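Local coordinates for probable adhesion protein (Pseudomonas aeruginosa PAO1, PDB 6R3Z) that binds a divalent metal ion, here nickel, and probably delivers ferrous iron to a transport system as its solute-binding protein, at residues Ser21-Asp26 / Arg128-Leu133; Val59-Val64 / Phe69-Ile74; Asp181-Glu186 / Glu263-Asn268; Ile223-Asp228 / Thr232-Ile237. All coordinates share one frame; numbering follows the deposited sequence.

Contact 1. Residues Ser21-Asp26 / Arg128-Leu133; sequences SNIVGD and RELGKL. With EDO (1,2-ethanediol), chain C.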
# COMPACT_ATOMS: atom_id res chain seq x y z
N SER A 21 3.77 -13.33 -6.00
CA SER A 21 4.57 -13.73 -7.18
C SER A 21 6.05 -13.95 -6.81
O SER A 21 6.65 -14.94 -7.23
CB SER A 21 4.47 -12.66 -8.28
OG SER A 21 3.13 -12.56 -8.72
N ASN A 22 6.63 -13.05 -5.99
CA ASN A 22 8.03 -13.19 -5.57
C ASN A 22 8.23 -14.38 -4.63
O ASN A 22 9.27 -15.04 -4.71
CB ASN A 22 8.56 -11.90 -4.99
CG ASN A 22 9.05 -11.01 -6.11
OD1 ASN A 22 10.17 -11.19 -6.61
ND2 ASN A 22 8.22 -10.04 -6.54
N ILE A 23 7.23 -14.69 -3.79
CA ILE A 23 7.28 -15.83 -2.89
C ILE A 23 7.18 -17.17 -3.68
O ILE A 23 7.95 -18.08 -3.40
CB ILE A 23 6.18 -15.75 -1.80
CG1 ILE A 23 6.41 -14.55 -0.83
CG2 ILE A 23 6.10 -17.08 -1.01
CD1 ILE A 23 5.17 -14.15 -0.05
N VAL A 24 6.19 -17.32 -4.56
CA VAL A 24 5.92 -18.61 -5.22
C VAL A 24 6.70 -18.85 -6.52
O VAL A 24 6.89 -20.01 -6.90
CB VAL A 24 4.39 -18.82 -5.47
CG1 VAL A 24 3.61 -18.65 -4.17
CG2 VAL A 24 3.86 -17.89 -6.57
N GLY A 25 7.06 -17.77 -7.22
CA GLY A 25 7.70 -17.90 -8.52
C GLY A 25 6.80 -18.67 -9.47
O GLY A 25 5.59 -18.45 -9.51
N ASP A 26 7.36 -19.67 -10.16
CA ASP A 26 6.55 -20.48 -11.07
C ASP A 26 5.94 -21.74 -10.41
O ASP A 26 5.39 -22.58 -11.11
CB ASP A 26 7.39 -20.85 -12.32
CG ASP A 26 8.65 -21.66 -12.02
OD1 ASP A 26 8.67 -22.38 -10.98
OD2 ASP A 26 9.59 -21.61 -12.84
N ARG A 128 5.04 -18.46 5.06
CA ARG A 128 4.85 -19.48 6.09
C ARG A 128 3.50 -20.17 5.89
O ARG A 128 3.42 -21.40 5.93
CB ARG A 128 4.91 -18.83 7.49
CG ARG A 128 4.63 -19.83 8.63
CD ARG A 128 4.86 -19.22 9.99
NE ARG A 128 6.29 -18.95 10.21
CZ ARG A 128 6.83 -18.69 11.39
NH1 ARG A 128 6.08 -18.67 12.49
NH2 ARG A 128 8.13 -18.45 11.49
N GLU A 129 2.44 -19.37 5.68
CA GLU A 129 1.08 -19.89 5.52
C GLU A 129 0.90 -20.68 4.21
O GLU A 129 0.26 -21.73 4.23
CB GLU A 129 0.03 -18.78 5.68
CG GLU A 129 -0.07 -18.25 7.11
CD GLU A 129 -0.24 -19.34 8.16
OE1 GLU A 129 -1.22 -20.12 8.06
OE2 GLU A 129 0.62 -19.44 9.06
N LEU A 130 1.49 -20.19 3.10
CA LEU A 130 1.43 -20.90 1.83
C LEU A 130 2.16 -22.25 1.96
O LEU A 130 1.69 -23.26 1.44
CB LEU A 130 2.02 -20.08 0.68
CG LEU A 130 1.18 -18.91 0.21
CD1 LEU A 130 1.95 -18.06 -0.79
CD2 LEU A 130 -0.16 -19.40 -0.42
N GLY A 131 3.29 -22.24 2.69
CA GLY A 131 4.07 -23.44 2.96
C GLY A 131 3.28 -24.52 3.69
O GLY A 131 3.46 -25.71 3.41
N LYS A 132 2.41 -24.10 4.63
CA LYS A 132 1.56 -25.04 5.38
C LYS A 132 0.49 -25.67 4.47
O LYS A 132 0.16 -26.85 4.63
CB LYS A 132 0.90 -24.35 6.58
CG LYS A 132 1.87 -23.97 7.69
CD LYS A 132 1.14 -23.15 8.74
CE LYS A 132 2.05 -22.68 9.85
NZ LYS A 132 1.33 -21.76 10.77
N LEU A 133 -0.01 -24.90 3.49
CA LEU A 133 -1.00 -25.37 2.52
C LEU A 133 -0.37 -26.25 1.45
O LEU A 133 -1.06 -27.10 0.89
CB LEU A 133 -1.72 -24.18 1.87
CG LEU A 133 -2.55 -23.28 2.81
CD1 LEU A 133 -2.95 -22.01 2.11
CD2 LEU A 133 -3.83 -23.99 3.29
C1 EDO C . -5.38 -20.42 6.12
O1 EDO C . -4.40 -21.13 5.37
C2 EDO C . -4.76 -19.84 7.41
O2 EDO C . -3.66 -18.98 7.10

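Contact 2. Residues Val59-Val64 / Phe69-Ile74; sequences VVLNGV and FAERMI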
# COMPACT_ATOMS: atom_id res chain seq x y z
N VAL A 59 -7.11 -17.40 -0.56
CA VAL A 59 -7.09 -15.97 -0.86
C VAL A 59 -6.22 -15.26 0.19
O VAL A 59 -6.44 -15.44 1.39
CB VAL A 59 -8.51 -15.30 -0.93
CG1 VAL A 59 -8.41 -13.81 -1.26
CG2 VAL A 59 -9.42 -16.00 -1.95
N VAL A 60 -5.25 -14.46 -0.26
CA VAL A 60 -4.40 -13.63 0.59
C VAL A 60 -5.13 -12.30 0.77
O VAL A 60 -5.55 -11.67 -0.22
CB VAL A 60 -2.98 -13.44 -0.02
CG1 VAL A 60 -2.17 -12.38 0.77
CG2 VAL A 60 -2.23 -14.77 -0.05
N LEU A 61 -5.29 -11.87 2.04
CA LEU A 61 -6.00 -10.63 2.37
C LEU A 61 -5.14 -9.64 3.14
O LEU A 61 -4.35 -10.02 4.00
CB LEU A 61 -7.23 -10.92 3.26
CG LEU A 61 -8.41 -11.73 2.69
CD1 LEU A 61 -9.54 -11.80 3.71
CD2 LEU A 61 -8.93 -11.13 1.40
N ASN A 62 -5.37 -8.35 2.87
CA ASN A 62 -4.80 -7.26 3.64
C ASN A 62 -5.52 -7.39 5.01
O ASN A 62 -4.87 -7.37 6.06
CB ASN A 62 -5.11 -5.91 2.94
CG ASN A 62 -4.99 -4.71 3.85
OD1 ASN A 62 -5.99 -4.26 4.45
ND2 ASN A 62 -3.78 -4.18 4.02
N GLY A 63 -6.84 -7.57 4.96
CA GLY A 63 -7.70 -7.84 6.12
C GLY A 63 -7.71 -6.85 7.26
O GLY A 63 -8.24 -7.16 8.34
N VAL A 64 -7.16 -5.65 7.06
CA VAL A 64 -7.12 -4.62 8.11
C VAL A 64 -7.82 -3.32 7.68
O VAL A 64 -7.71 -2.29 8.35
CB VAL A 64 -5.69 -4.37 8.66
CG1 VAL A 64 -5.20 -5.58 9.45
CG2 VAL A 64 -4.71 -3.97 7.55
N PHE A 69 -14.09 -5.50 0.37
CA PHE A 69 -14.79 -6.03 -0.81
C PHE A 69 -14.51 -7.52 -1.00
O PHE A 69 -15.42 -8.27 -1.36
CB PHE A 69 -14.42 -5.26 -2.10
CG PHE A 69 -12.97 -5.27 -2.53
CD1 PHE A 69 -12.47 -6.30 -3.32
CD2 PHE A 69 -12.12 -4.22 -2.19
CE1 PHE A 69 -11.14 -6.30 -3.73
CE2 PHE A 69 -10.79 -4.22 -2.62
CZ PHE A 69 -10.30 -5.27 -3.37
N ALA A 70 -13.25 -7.95 -0.73
CA ALA A 70 -12.84 -9.34 -0.93
C ALA A 70 -13.57 -10.33 -0.01
O ALA A 70 -13.98 -11.39 -0.49
CB ALA A 70 -11.34 -9.47 -0.80
N GLU A 71 -13.79 -9.97 1.26
CA GLU A 71 -14.56 -10.80 2.21
C GLU A 71 -16.00 -10.96 1.74
O GLU A 71 -16.57 -12.05 1.89
CB GLU A 71 -14.55 -10.19 3.62
CG GLU A 71 -13.21 -10.26 4.34
CD GLU A 71 -13.25 -9.53 5.67
OE1 GLU A 71 -14.06 -9.91 6.54
OE2 GLU A 71 -12.47 -8.56 5.83
N ARG A 72 -16.61 -9.88 1.19
CA ARG A 72 -17.98 -9.91 0.68
C ARG A 72 -18.05 -10.82 -0.56
O ARG A 72 -18.97 -11.64 -0.68
CB ARG A 72 -18.49 -8.49 0.37
CG ARG A 72 -18.70 -7.63 1.62
CD ARG A 72 -19.38 -6.30 1.29
NE ARG A 72 -18.42 -5.28 0.83
CZ ARG A 72 -17.77 -4.44 1.63
NH1 ARG A 72 -16.92 -3.55 1.12
NH2 ARG A 72 -17.94 -4.48 2.95
N MET A 73 -17.04 -10.71 -1.45
CA MET A 73 -16.95 -11.54 -2.66
C MET A 73 -16.86 -13.02 -2.28
O MET A 73 -17.56 -13.84 -2.89
CB MET A 73 -15.74 -11.15 -3.52
CG MET A 73 -15.86 -9.80 -4.20
SD MET A 73 -14.26 -9.32 -4.92
CE MET A 73 -14.13 -10.51 -6.29
N ILE A 74 -16.01 -13.37 -1.27
CA ILE A 74 -15.84 -14.75 -0.79
C ILE A 74 -17.17 -15.30 -0.23
O ILE A 74 -17.56 -16.44 -0.54
CB ILE A 74 -14.68 -14.84 0.24
CG1 ILE A 74 -13.32 -14.62 -0.49
CG2 ILE A 74 -14.69 -16.19 1.01
CD1 ILE A 74 -12.12 -14.29 0.43

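Contact 3. Residues Asp181-Glu186 / Glu263-Asn268; sequences DYLLRE and EEMARN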
# COMPACT_ATOMS: atom_id res chain seq x y z
N ASP A 181 1.43 7.14 6.36
CA ASP A 181 1.89 7.18 7.74
C ASP A 181 2.97 6.11 8.00
O ASP A 181 3.99 6.44 8.60
CB ASP A 181 0.70 7.07 8.70
CG ASP A 181 -0.31 8.20 8.46
OD1 ASP A 181 -1.10 8.09 7.48
OD2 ASP A 181 -0.27 9.20 9.20
N TYR A 182 2.79 4.86 7.48
CA TYR A 182 3.81 3.80 7.67
C TYR A 182 5.08 4.13 6.88
O TYR A 182 6.18 3.88 7.37
CB TYR A 182 3.30 2.43 7.22
CG TYR A 182 2.11 1.93 7.99
CD1 TYR A 182 2.26 1.29 9.22
CD2 TYR A 182 0.82 2.11 7.50
CE1 TYR A 182 1.16 0.85 9.95
CE2 TYR A 182 -0.30 1.66 8.22
CZ TYR A 182 -0.11 1.04 9.45
OH TYR A 182 -1.19 0.59 10.18
N LEU A 183 4.92 4.67 5.67
CA LEU A 183 6.05 5.05 4.82
C LEU A 183 6.90 6.13 5.50
O LEU A 183 8.12 5.99 5.58
CB LEU A 183 5.56 5.54 3.45
CG LEU A 183 6.66 5.67 2.38
CD1 LEU A 183 6.13 5.29 1.02
CD2 LEU A 183 7.21 7.07 2.35
N LEU A 184 6.25 7.20 6.00
CA LEU A 184 6.97 8.29 6.63
C LEU A 184 7.58 7.89 7.98
O LEU A 184 8.63 8.41 8.34
CB LEU A 184 6.08 9.55 6.72
CG LEU A 184 5.88 10.18 5.32
CD1 LEU A 184 4.62 10.97 5.23
CD2 LEU A 184 7.08 11.02 4.90
N ARG A 185 6.96 6.89 8.66
CA ARG A 185 7.46 6.33 9.92
C ARG A 185 8.87 5.75 9.71
O ARG A 185 9.67 5.72 10.64
CB ARG A 185 6.52 5.22 10.44
CG ARG A 185 6.75 4.86 11.91
CD ARG A 185 5.65 3.96 12.44
NE ARG A 185 5.59 3.99 13.90
CZ ARG A 185 6.10 3.05 14.69
NH1 ARG A 185 6.71 1.99 14.17
NH2 ARG A 185 6.01 3.16 16.01
N GLU A 186 9.19 5.31 8.48
CA GLU A 186 10.52 4.74 8.22
C GLU A 186 11.63 5.79 8.10
O GLU A 186 12.81 5.43 8.03
CB GLU A 186 10.47 3.83 7.03
CG GLU A 186 9.45 2.74 7.31
CD GLU A 186 9.55 1.55 6.40
OE1 GLU A 186 9.47 1.74 5.17
OE2 GLU A 186 9.72 0.43 6.91
N GLU A 263 9.53 -1.37 -7.75
CA GLU A 263 9.73 -0.24 -8.66
C GLU A 263 9.10 1.05 -8.10
O GLU A 263 9.78 2.07 -7.97
CB GLU A 263 9.17 -0.54 -10.08
CG GLU A 263 10.00 -1.55 -10.85
CD GLU A 263 9.33 -2.14 -12.08
OE1 GLU A 263 8.59 -1.41 -12.78
OE2 GLU A 263 9.57 -3.34 -12.36
N GLU A 264 7.82 0.97 -7.70
CA GLU A 264 7.07 2.13 -7.19
C GLU A 264 7.47 2.51 -5.77
O GLU A 264 7.47 3.71 -5.46
CB GLU A 264 5.57 1.91 -7.34
CG GLU A 264 5.27 1.65 -8.81
CD GLU A 264 3.84 1.74 -9.28
OE1 GLU A 264 2.95 2.03 -8.44
OE2 GLU A 264 3.61 1.49 -10.48
N MET A 265 7.86 1.53 -4.91
CA MET A 265 8.34 1.90 -3.58
C MET A 265 9.68 2.64 -3.67
O MET A 265 9.89 3.57 -2.92
CB MET A 265 8.49 0.70 -2.64
CG MET A 265 7.21 0.31 -1.99
SD MET A 265 6.36 1.59 -0.96
CE MET A 265 7.46 1.72 0.43
N ALA A 266 10.57 2.22 -4.61
CA ALA A 266 11.86 2.90 -4.80
C ALA A 266 11.57 4.38 -5.18
O ALA A 266 12.13 5.29 -4.56
CB ALA A 266 12.68 2.21 -5.88
N ARG A 267 10.62 4.61 -6.10
CA ARG A 267 10.23 5.96 -6.51
C ARG A 267 9.59 6.75 -5.35
O ARG A 267 9.90 7.94 -5.20
CB ARG A 267 9.36 5.95 -7.77
CG ARG A 267 10.21 5.53 -8.99
CD ARG A 267 9.67 6.10 -10.28
NE ARG A 267 8.45 5.43 -10.71
CZ ARG A 267 8.41 4.37 -11.51
NH1 ARG A 267 9.54 3.83 -11.96
NH2 ARG A 267 7.25 3.84 -11.87
N ASN A 268 8.78 6.08 -4.51
CA ASN A 268 8.15 6.69 -3.33
C ASN A 268 9.23 7.19 -2.35
O ASN A 268 9.24 8.36 -1.97
CB ASN A 268 7.23 5.70 -2.64
CG ASN A 268 5.85 5.67 -3.27
OD1 ASN A 268 5.52 6.50 -4.13
ND2 ASN A 268 5.02 4.72 -2.85

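Contact 4. Residues Ile223-Asp228 / Thr232-Ile237; sequences IFSEID and TYVETI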
# COMPACT_ATOMS: atom_id res chain seq x y z
N ILE A 223 3.29 18.86 0.81
CA ILE A 223 2.09 18.05 0.64
C ILE A 223 2.41 16.94 -0.38
O ILE A 223 2.98 17.22 -1.45
CB ILE A 223 0.79 18.85 0.33
CG1 ILE A 223 -0.46 17.92 0.36
CG2 ILE A 223 0.90 19.64 -1.00
CD1 ILE A 223 -1.80 18.64 0.70
N PHE A 224 2.06 15.69 -0.04
CA PHE A 224 2.20 14.54 -0.92
C PHE A 224 0.84 14.19 -1.48
O PHE A 224 -0.06 13.78 -0.73
CB PHE A 224 2.85 13.34 -0.22
CG PHE A 224 4.26 13.57 0.25
CD1 PHE A 224 5.33 13.58 -0.65
CD2 PHE A 224 4.53 13.79 1.60
CE1 PHE A 224 6.63 13.81 -0.21
CE2 PHE A 224 5.84 14.04 2.04
CZ PHE A 224 6.89 14.02 1.14
N SER A 225 0.66 14.39 -2.80
CA SER A 225 -0.58 14.08 -3.50
C SER A 225 -0.53 12.68 -4.15
O SER A 225 0.49 11.99 -4.10
CB SER A 225 -0.94 15.17 -4.51
OG SER A 225 -0.01 15.21 -5.58
N GLU A 226 -1.65 12.26 -4.77
CA GLU A 226 -1.76 10.94 -5.40
C GLU A 226 -1.44 10.95 -6.88
O GLU A 226 -2.07 11.68 -7.65
CB GLU A 226 -3.20 10.39 -5.23
CG GLU A 226 -3.57 10.03 -3.79
CD GLU A 226 -2.67 8.93 -3.26
OE1 GLU A 226 -2.86 7.76 -3.67
OE2 GLU A 226 -1.73 9.27 -2.51
N ILE A 227 -0.54 10.05 -7.31
CA ILE A 227 -0.28 9.85 -8.73
C ILE A 227 -1.41 8.97 -9.33
O ILE A 227 -1.86 9.23 -10.45
CB ILE A 227 1.11 9.16 -8.96
CG1 ILE A 227 2.27 10.01 -8.41
CG2 ILE A 227 1.31 8.85 -10.45
CD1 ILE A 227 3.65 9.25 -8.27
N ASP A 228 -1.84 7.91 -8.59
CA ASP A 228 -2.74 6.86 -9.08
C ASP A 228 -4.12 7.34 -9.51
O ASP A 228 -4.44 7.23 -10.69
CB ASP A 228 -2.85 5.73 -8.06
CG ASP A 228 -1.60 4.86 -8.01
OD1 ASP A 228 -0.68 5.09 -8.85
OD2 ASP A 228 -1.53 3.98 -7.13
N THR A 232 -8.94 16.67 -8.49
CA THR A 232 -8.94 17.94 -9.23
C THR A 232 -8.69 19.21 -8.37
O THR A 232 -8.43 20.26 -8.95
CB THR A 232 -10.24 18.09 -10.03
OG1 THR A 232 -11.36 17.99 -9.15
CG2 THR A 232 -10.37 17.04 -11.14
N TYR A 233 -8.75 19.13 -7.03
CA TYR A 233 -8.58 20.30 -6.15
C TYR A 233 -7.14 20.54 -5.63
O TYR A 233 -6.93 21.48 -4.85
CB TYR A 233 -9.55 20.21 -4.97
CG TYR A 233 -9.32 19.00 -4.08
CD1 TYR A 233 -8.38 19.04 -3.06
CD2 TYR A 233 -10.05 17.83 -4.27
CE1 TYR A 233 -8.17 17.94 -2.23
CE2 TYR A 233 -9.88 16.74 -3.41
CZ TYR A 233 -8.91 16.78 -2.42
OH TYR A 233 -8.70 15.71 -1.59
N VAL A 234 -6.18 19.70 -6.00
CA VAL A 234 -4.80 19.82 -5.52
C VAL A 234 -4.15 21.16 -5.95
O VAL A 234 -3.46 21.79 -5.14
CB VAL A 234 -3.95 18.56 -5.89
CG1 VAL A 234 -2.49 18.74 -5.48
CG2 VAL A 234 -4.54 17.32 -5.22
N GLU A 235 -4.44 21.64 -7.19
CA GLU A 235 -3.92 22.91 -7.72
C GLU A 235 -4.34 24.07 -6.82
O GLU A 235 -3.52 24.94 -6.52
CB GLU A 235 -4.37 23.12 -9.17
CG GLU A 235 -3.62 24.19 -9.93
CD GLU A 235 -4.08 24.37 -11.37
OE1 GLU A 235 -3.90 23.42 -12.17
OE2 GLU A 235 -4.61 25.45 -11.69
N THR A 236 -5.59 24.04 -6.34
CA THR A 236 -6.17 25.03 -5.42
C THR A 236 -5.39 25.04 -4.10
O THR A 236 -5.06 26.12 -3.62
CB THR A 236 -7.68 24.77 -5.24
OG1 THR A 236 -8.30 24.69 -6.53
CG2 THR A 236 -8.36 25.86 -4.40
N ILE A 237 -5.07 23.84 -3.54
CA ILE A 237 -4.27 23.75 -2.31
C ILE A 237 -2.92 24.43 -2.47
O ILE A 237 -2.60 25.30 -1.67
CB ILE A 237 -4.10 22.30 -1.76
CG1 ILE A 237 -5.44 21.71 -1.33
CG2 ILE A 237 -3.10 22.28 -0.59
CD1 ILE A 237 -5.41 20.19 -1.02

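Contact 1. Residues Ser21-Asp26 / Arg128-Leu133
Leu130 is the one residue of 128-133 that touches 21-26, and it does so through a single methyl, CD1, at the end of helix 14-24. The closer meeting is with Val24, whose CG1 lies 3.8 Å from Leu130 CD1, the two side chains crossing at about a right angle. Leu130 CG stands opposite its own carbonyl carbon (chi1 -73°), and the extended second torsion (chi2 172°) then carries CD1 outward across the gap. On Val24 it is likewise the branch opposite the carbonyl carbon, CG1, that does the touching. Ile23 offers its CG2 at 4.3 Å from Leu130 CD1, a looser approach. No hydrogen bond crosses between the segments.

On helix 116-133 Lys132 and Glu129 form a salt bridge, Lys132 NZ donating to Glu129 OE2 at 3.0 Å and reaching the syn side of the carboxylate close to its plane. The other oxygen, Glu129 OE1, accepts from O2 of a 1,2-ethanediol molecule, probably a crystallisation additive, at 2.9 Å.

Tyr141 of helix 138-160 touches Ile23, Val24 and Leu130 together, while Asn144 of that helix bonds to the Ile23 carbonyl; Val30 of strand 29-32 touches Val24, and Leu7 lies against Leu130.

Contact 2. Residues Val59-Val64 / Phe69-Ile74
With Leu61 CG turned opposite its carbonyl carbon (chi1 -65°) and the chain continuing in an extended sense (chi2 -176°), both methyls of this strand residue face helix 69-74 and are shared between two helical neighbours. CD2 rests on the methyl of Ala70, Leu61 CD2 to Ala70 CB being 3.7 Å. Leu61 CD1 instead meets the aliphatic part of Glu71, 4.0 Å from Glu71 CG. Here the two side chains run obliquely past one another, and the extended stem of Glu71 gives an otherwise solvent-exposed residue an apolar share in the contact.

Two residues earlier on the strand, Val59 meets Ile74 tip to tip. The delta methyl of Ile74 sits over the fork of the valine, with Val59 CG2 4.0 Å from Ile74 CD1 and Val59 CB at nearly the same distance. Short segments of strand and helix run nearly antiparallel, at 152°, with their axes 10.1 Å apart at closest approach; small Ala70 lies where the backbones come nearest.

Beyond the strand, Asn62 closes an Asx turn: its OD1 accepts from Val64 N at 3.2 Å, the donor standing well above the carbonyl plane. The same oxygen accepts from the backbone N of His66, a metal ligand, and Asn62 ND2 bonds to Tyr16 OH and to the carbonyl of Pro110.

Strand 58-61, helix 68-76 and strand 84-86 make a beta-alpha-beta crossover in a parallel sheet, with the metal-binding His66 in the connecting loop, as expected of a family 9 solute-binding protein.

Contact 3. Residues Asp181-Glu186 / Glu263-Asn268
Leu183 and Met265 point their ends at each other, tip to tip, between the short helix that begins at Asp181 and the long C-terminal helix 260-277, in the C-terminal half of this family 9 solute-binding protein, where helices flank the parallel sheet of strands 193-194, 172-175, 220-226 and 244-248. Leu183 CD1 and Met265 CE are 3.9 Å apart. The two reach this point differently. Leu183 projects directly at the partner helix, its CG opposite the backbone N (chi1 -167°), whereas Met265 leaves its backbone obliquely and needs bends at both chi2 and chi3 to swing the terminal methyl across.

Asn268 approaches the same leucine methyl from another direction, its side chain crossing that of Leu183 at about a right angle. It is the beta carbon that does the touching, with Leu183 CD1 3.8 Å from Asn268 CB. One methyl is therefore flanked by two residues three apart on helix 260-277. Val272, one turn beyond Asn268, also touches Leu183.

The amide of Asn268 is buried, and its nitrogen is satisfied by Ser249, which directly precedes the metal ligand His250 in the chain. Asn268 thus joins the helix to the loop bearing His250, whose side chain lies about 7 Å from its own. Toward the methyl of Leu183 this amide turns its nitrogen, Asn268 ND2 lying 4.1 Å from Leu183 CD1, while ND2 donates to the Ser249 carbonyl O.

Contact 4. Residues Ile223-Asp228 / Thr232-Ile237
Val234 and Ile237 meet strand 220-226 from the start of helix 234-241, and Tyr233 lies in the loop just before that helix. Its ring receives Ile237 CD1 at the edge, in the ring plane, and Tyr233 O accepts from Ile237 N at 3.3 Å, a bond of the first helical turn. The ring also touches Leu208 of helix 205-217.

Val234 comes next. It uses CG1, the branch opposite the backbone N (chi1 176°), and meets the beta carbon of Ser225, with Val234 CG1 4.0 Å from Ser225 CB. The hydroxyl of that serine is engaged outside the contact: Ser225 OG is hydrogen-bonded to Ser247 OG on the adjacent strand 244-248. The serine thus gives carbon to the helix and oxygen to the sheet. Strand 220-226, helix 234-241 and strand 244-248 form a beta-alpha-beta crossover, the strands lying side by side in a parallel sheet.

Three residues further on, Ile237 turns CG2 to the strand, and Ile237 CG2 lies 4.1 Å from Ile223 CD1. The two side chains cross at about a right angle. Ile223 reaches the helix through a CG1 opposite its backbone N (chi1 -172°), which carries CD1 to the isoleucine. Ile237 also touches Leu208, Ile212 and Leu215 of helix 205-217.

In the fold
From the N terminus, contact 1 opens at helix 14-24 and closes about a hundred residues later at the end of helix 116-133. Contact 2 is nested inside that loop, a short return from strand 58-61 of the first parallel sheet to helix 68-76. Only after contact 1 has closed does contact 3 open, at 181-186; it closes at helix 260-277, with contact 4 nested within as the corresponding strand-to-helix return of the second sheet. No pair crosses. Each long-range contact joins helices, and each nested one joins a strand to its crossover helix. Contacts 1 and 4 lie on opposite sides of the chain's centre, their centres about 37 Å apart.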